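Local coordinates for glycosyl hydrolase BlGH5_18 (Bifidobacterium longum subsp. infantis, PDB 7LQX), which probably hydrolyses a glycosidic bond in the breakdown of N-glycans, as a family GH5 subfamily 18 glycosidase, at residues Met99-Leu110 with Ala154-Leu164. Sequence-based numbering, arbitrary orientation. Where two conformers were deposited one is given.
Sequences MDAYVDVFQGHL and AFRGLTLGNEL. With EDO (1,2-ethanediol), chain D.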
loop_
_atom_site.group_PDB
_atom_site.type_symbol
_atom_site.label_atom_id
_atom_site.label_comp_id
_atom_site.label_asym_id
_atom_site.label_seq_id
_atom_site.Cartn_x
_atom_site.Cartn_y
_atom_site.Cartn_z
HETATM N N MSE A 99 -21.356 7.621 -23.203
HETATM C CA MSE A 99 -20.053 7.080 -23.562
HETATM C C MSE A 99 -19.849 5.634 -23.148
HETATM O O MSE A 99 -20.458 5.148 -22.194
HETATM C CB MSE A 99 -18.957 7.940 -22.923
HETATM C CG MSE A 99 -18.992 9.376 -23.388
HETATM SE SE MSE A 99 -17.544 10.419 -22.703
HETATM C CE MSE A 99 -18.098 10.488 -20.870
ATOM N N ASP A 100 -18.971 4.952 -23.880
ATOM C CA ASP A 100 -18.506 3.627 -23.505
ATOM C C ASP A 100 -17.421 3.739 -22.440
ATOM O O ASP A 100 -16.805 4.791 -22.254
ATOM C CB ASP A 100 -17.949 2.900 -24.724
ATOM C CG ASP A 100 -19.014 2.620 -25.751
ATOM O OD1 ASP A 100 -20.075 2.097 -25.365
ATOM O OD2 ASP A 100 -18.804 2.957 -26.930
ATOM N N ALA A 101 -17.210 2.648 -21.715
ATOM C CA ALA A 101 -16.172 2.603 -20.698
ATOM C C ALA A 101 -15.329 1.350 -20.861
ATOM O O ALA A 101 -15.860 0.260 -21.092
ATOM C CB ALA A 101 -16.782 2.652 -19.293
ATOM N N TYR A 102 -14.017 1.528 -20.776
ATOM C CA TYR A 102 -13.022 0.465 -20.707
ATOM C C TYR A 102 -12.367 0.550 -19.333
ATOM O O TYR A 102 -12.074 1.645 -18.851
ATOM C CB TYR A 102 -11.981 0.667 -21.818
ATOM C CG TYR A 102 -12.575 0.525 -23.200
ATOM C CD1 TYR A 102 -13.256 1.573 -23.786
ATOM C CD2 TYR A 102 -12.499 -0.676 -23.891
ATOM C CE1 TYR A 102 -13.839 1.439 -25.031
ATOM C CE2 TYR A 102 -13.073 -0.819 -25.145
ATOM C CZ TYR A 102 -13.743 0.245 -25.709
ATOM O OH TYR A 102 -14.331 0.117 -26.952
ATOM N N VAL A 103 -12.180 -0.590 -18.669
ATOM C CA VAL A 103 -11.704 -0.611 -17.286
ATOM C C VAL A 103 -10.380 -1.362 -17.222
ATOM O O VAL A 103 -10.254 -2.447 -17.795
ATOM C CB VAL A 103 -12.740 -1.283 -16.364
ATOM C CG1 VAL A 103 -12.224 -1.369 -14.936
ATOM C CG2 VAL A 103 -14.055 -0.543 -16.406
ATOM N N ASP A 104 -9.397 -0.798 -16.518
ATOM C CA ASP A 104 -8.147 -1.492 -16.228
ATOM C C ASP A 104 -8.267 -2.118 -14.839
ATOM O O ASP A 104 -8.620 -1.419 -13.881
ATOM C CB ASP A 104 -6.960 -0.529 -16.206
ATOM C CG ASP A 104 -6.414 -0.214 -17.580
ATOM O OD1 ASP A 104 -7.194 0.131 -18.488
ATOM O OD2 ASP A 104 -5.174 -0.283 -17.741
ATOM N N VAL A 105 -7.933 -3.409 -14.710
ATOM C CA VAL A 105 -8.263 -4.112 -13.469
ATOM C C VAL A 105 -7.266 -3.815 -12.351
ATOM O O VAL A 105 -7.680 -3.498 -11.231
ATOM C CB VAL A 105 -8.437 -5.628 -13.671
ATOM C CG1 VAL A 105 -8.752 -6.299 -12.324
ATOM C CG2 VAL A 105 -9.527 -5.909 -14.681
ATOM N N PHE A 106 -5.952 -3.959 -12.610
ATOM C CA PHE A 106 -4.929 -3.950 -11.556
ATOM C C PHE A 106 -4.034 -2.719 -11.638
ATOM O O PHE A 106 -3.073 -2.693 -12.413
ATOM C CB PHE A 106 -4.042 -5.201 -11.620
ATOM C CG PHE A 106 -4.780 -6.491 -11.414
ATOM C CD1 PHE A 106 -5.200 -6.874 -10.155
ATOM C CD2 PHE A 106 -5.045 -7.334 -12.488
ATOM C CE1 PHE A 106 -5.881 -8.070 -9.973
ATOM C CE2 PHE A 106 -5.725 -8.527 -12.305
ATOM C CZ PHE A 106 -6.150 -8.888 -11.057
ATOM N N GLN A 107 -4.317 -1.727 -10.795
ATOM C CA GLN A 107 -3.421 -0.591 -10.564
ATOM C C GLN A 107 -3.016 -0.675 -9.098
ATOM O O GLN A 107 -3.806 -0.293 -8.233
ATOM C CB GLN A 107 -4.097 0.746 -10.865
ATOM C CG GLN A 107 -4.216 1.054 -12.349
ATOM C CD GLN A 107 -5.146 0.104 -13.066
ATOM O OE1 GLN A 107 -4.733 -0.617 -13.974
ATOM N NE2 GLN A 107 -6.407 0.102 -12.671
ATOM N N GLY A 108 -1.810 -1.163 -8.790
ATOM C CA GLY A 108 -0.750 -1.417 -9.742
ATOM C C GLY A 108 0.171 -0.224 -9.802
ATOM O O GLY A 108 0.841 0.106 -8.824
ATOM N N HIS A 109 0.167 0.480 -10.929
ATOM C CA HIS A 109 1.055 1.617 -11.113
ATOM C C HIS A 109 0.316 2.753 -11.803
ATOM O O HIS A 109 -0.274 2.553 -12.869
ATOM C CB HIS A 109 2.276 1.254 -11.964
ATOM C CG HIS A 109 3.269 2.360 -12.048
ATOM N ND1 HIS A 109 4.133 2.646 -11.015
ATOM C CD2 HIS A 109 3.493 3.297 -13.000
ATOM C CE1 HIS A 109 4.874 3.688 -11.344
ATOM N NE2 HIS A 109 4.503 4.106 -12.541
ATOM N N LEU A 110 0.363 3.937 -11.197
ATOM C CA LEU A 110 -0.193 5.152 -11.786
ATOM C C LEU A 110 0.703 6.348 -11.507
ATOM O O LEU A 110 0.914 6.721 -10.350
ATOM C CB LEU A 110 -1.588 5.429 -11.219
ATOM C CG LEU A 110 -2.681 4.444 -11.613
ATOM C CD1 LEU A 110 -3.843 4.505 -10.637
ATOM C CD2 LEU A 110 -3.168 4.728 -13.020
ATOM N N ALA A 154 -22.782 0.012 -21.158
ATOM C CA ALA A 154 -21.698 0.885 -21.582
ATOM C C ALA A 154 -20.332 0.231 -21.460
ATOM O O ALA A 154 -19.357 0.764 -22.003
ATOM C CB ALA A 154 -21.680 2.162 -20.742
ATOM N N PHE A 155 -20.234 -0.877 -20.729
ATOM C CA PHE A 155 -18.955 -1.540 -20.513
ATOM C C PHE A 155 -18.535 -2.282 -21.768
ATOM O O PHE A 155 -19.270 -3.143 -22.260
ATOM C CB PHE A 155 -19.094 -2.529 -19.361
ATOM C CG PHE A 155 -17.885 -3.378 -19.146
ATOM C CD1 PHE A 155 -16.717 -2.809 -18.698
ATOM C CD2 PHE A 155 -17.922 -4.751 -19.351
ATOM C CE1 PHE A 155 -15.596 -3.581 -18.488
ATOM C CE2 PHE A 155 -16.801 -5.526 -19.136
ATOM C CZ PHE A 155 -15.643 -4.944 -18.700
ATOM N N ARG A 156 -17.351 -1.963 -22.283
ATOM C CA ARG A 156 -16.868 -2.584 -23.505
ATOM C C ARG A 156 -15.807 -3.647 -23.265
ATOM O O ARG A 156 -15.620 -4.513 -24.128
ATOM C CB ARG A 156 -16.309 -1.518 -24.457
ATOM C CG ARG A 156 -17.351 -0.527 -24.969
ATOM C CD ARG A 156 -18.146 -1.050 -26.164
ATOM N NE ARG A 156 -19.057 -2.144 -25.829
ATOM C CZ ARG A 156 -20.202 -1.992 -25.170
ATOM N NH1 ARG A 156 -20.572 -0.790 -24.752
ATOM N NH2 ARG A 156 -20.966 -3.046 -24.913
ATOM N N GLY A 157 -15.121 -3.616 -22.144
ATOM C CA GLY A 157 -14.081 -4.597 -21.893
ATOM C C GLY A 157 -13.033 -4.075 -20.944
ATOM O O GLY A 157 -13.127 -2.977 -20.389
ATOM N N LEU A 158 -12.003 -4.884 -20.755
ATOM C CA LEU A 158 -11.019 -4.566 -19.739
ATOM C C LEU A 158 -9.608 -4.834 -20.227
ATOM O O LEU A 158 -9.362 -5.689 -21.090
ATOM C CB LEU A 158 -11.302 -5.326 -18.435
ATOM C CG LEU A 158 -11.293 -6.853 -18.500
ATOM C CD1 LEU A 158 -9.874 -7.386 -18.480
ATOM C CD2 LEU A 158 -12.106 -7.440 -17.350
ATOM N N THR A 159 -8.691 -4.060 -19.656
ATOM C CA THR A 159 -7.257 -4.257 -19.781
ATOM C C THR A 159 -6.809 -4.818 -18.438
ATOM O O THR A 159 -7.284 -4.374 -17.389
ATOM C CB THR A 159 -6.583 -2.915 -20.025
ATOM O OG1 THR A 159 -7.142 -2.322 -21.203
ATOM C CG2 THR A 159 -5.093 -3.051 -20.238
ATOM N N LEU A 160 -5.905 -5.795 -18.452
ATOM C CA LEU A 160 -5.543 -6.438 -17.191
ATOM C C LEU A 160 -5.048 -5.423 -16.165
ATOM O O LEU A 160 -5.382 -5.514 -14.980
ATOM C CB LEU A 160 -4.509 -7.535 -17.418
ATOM C CG LEU A 160 -4.962 -8.672 -18.321
ATOM C CD1 LEU A 160 -3.864 -9.722 -18.425
ATOM C CD2 LEU A 160 -6.249 -9.315 -17.846
ATOM N N GLY A 161 -4.252 -4.451 -16.590
ATOM C CA GLY A 161 -3.797 -3.406 -15.685
ATOM C C GLY A 161 -2.828 -2.494 -16.405
ATOM O O GLY A 161 -2.225 -2.867 -17.415
ATOM N N ASN A 162 -2.668 -1.297 -15.858
ATOM C CA ASN A 162 -1.869 -0.292 -16.544
ATOM C C ASN A 162 -0.383 -0.610 -16.434
ATOM O O ASN A 162 0.169 -0.599 -15.332
ATOM C CB ASN A 162 -2.147 1.064 -15.911
ATOM C CG ASN A 162 -1.430 2.171 -16.604
ATOM O OD1 ASN A 162 -1.565 2.337 -17.811
ATOM N ND2 ASN A 162 -0.630 2.926 -15.860
ATOM N N GLU A 163 0.284 -0.853 -17.563
ATOM C CA GLU A 163 1.750 -0.925 -17.603
ATOM C C GLU A 163 2.310 -1.881 -16.556
ATOM O O GLU A 163 3.305 -1.597 -15.890
ATOM C CB GLU A 163 2.362 0.472 -17.458
ATOM C CG GLU A 163 1.889 1.420 -18.545
ATOM C CD GLU A 163 2.355 2.841 -18.404
ATOM O OE1 GLU A 163 3.137 3.141 -17.475
ATOM O OE2 GLU A 163 1.917 3.665 -19.237
ATOM N N LEU A 164 1.691 -3.052 -16.431
ATOM C CA LEU A 164 2.091 -3.962 -15.364
ATOM C C LEU A 164 3.502 -4.495 -15.564
ATOM O O LEU A 164 4.125 -4.959 -14.597
ATOM C CB LEU A 164 1.079 -5.099 -15.260
ATOM C CG LEU A 164 -0.274 -4.739 -14.628
ATOM C CD1 LEU A 164 -1.209 -5.942 -14.711
ATOM C CD2 LEU A 164 -0.098 -4.249 -13.200
HETATM C C1 EDO D . -0.083 6.485 -17.271
HETATM O O1 EDO D . 0.001 5.111 -17.654
HETATM C C2 EDO D . -0.314 6.546 -15.764
HETATM O O2 EDO D . 0.776 5.873 -15.112
HETATM O O HOH W 1 -9.085 -0.666 -20.193
HETATM O O HOH W 2 -1.131 -0.826 -13.035
#
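N162 and Q107 lock two strand-end loops together. N162 CB sits 3.6 Å from Q107 OE1; CG lies anti to the backbone N (chi1 -177°), which carries the amide over to H109. There ND2 gives an almost straight bond to H109 O (3.0 Å, 175°) in its own amide plane, and a second one to O1 of the 1,2-ethanediol, while OD1 accepts from R64. Q107, bent at chi2 (66°), takes the N162 backbone N-H on OE1 at 2.9 Å, in the carbonyl plane, and returns NE2 to D104 O. A leucine in place of Q107 would probably leave the N162 N-H without this acceptor and D104 O without its side-chain donor. N162-E163, after the fourth barrel strand, is consistent with the Asn-Glu acid/base pair of clan GH-A, and E276, also bonded to the ethanediol, with the nucleophile; the ethanediol thus sits where the active site is expected. Further back the strands pair in parallel, V103 N on G157 O. At the N-terminal end R156 lays CB over one face of the Y102 ring, and NH1, also bonded to P153 O, reaches D100 OD1 from above the carboxylate plane in a salt bridge; D100 OD2 pairs with R25. Strands 100-104 and 155-159 are neighbours in the (beta/alpha)8 barrel of GH5 enzymes: strand 62-65 flanks the first, strand 200-202 the second, and V103 and F155 pack outward on helix 81-96.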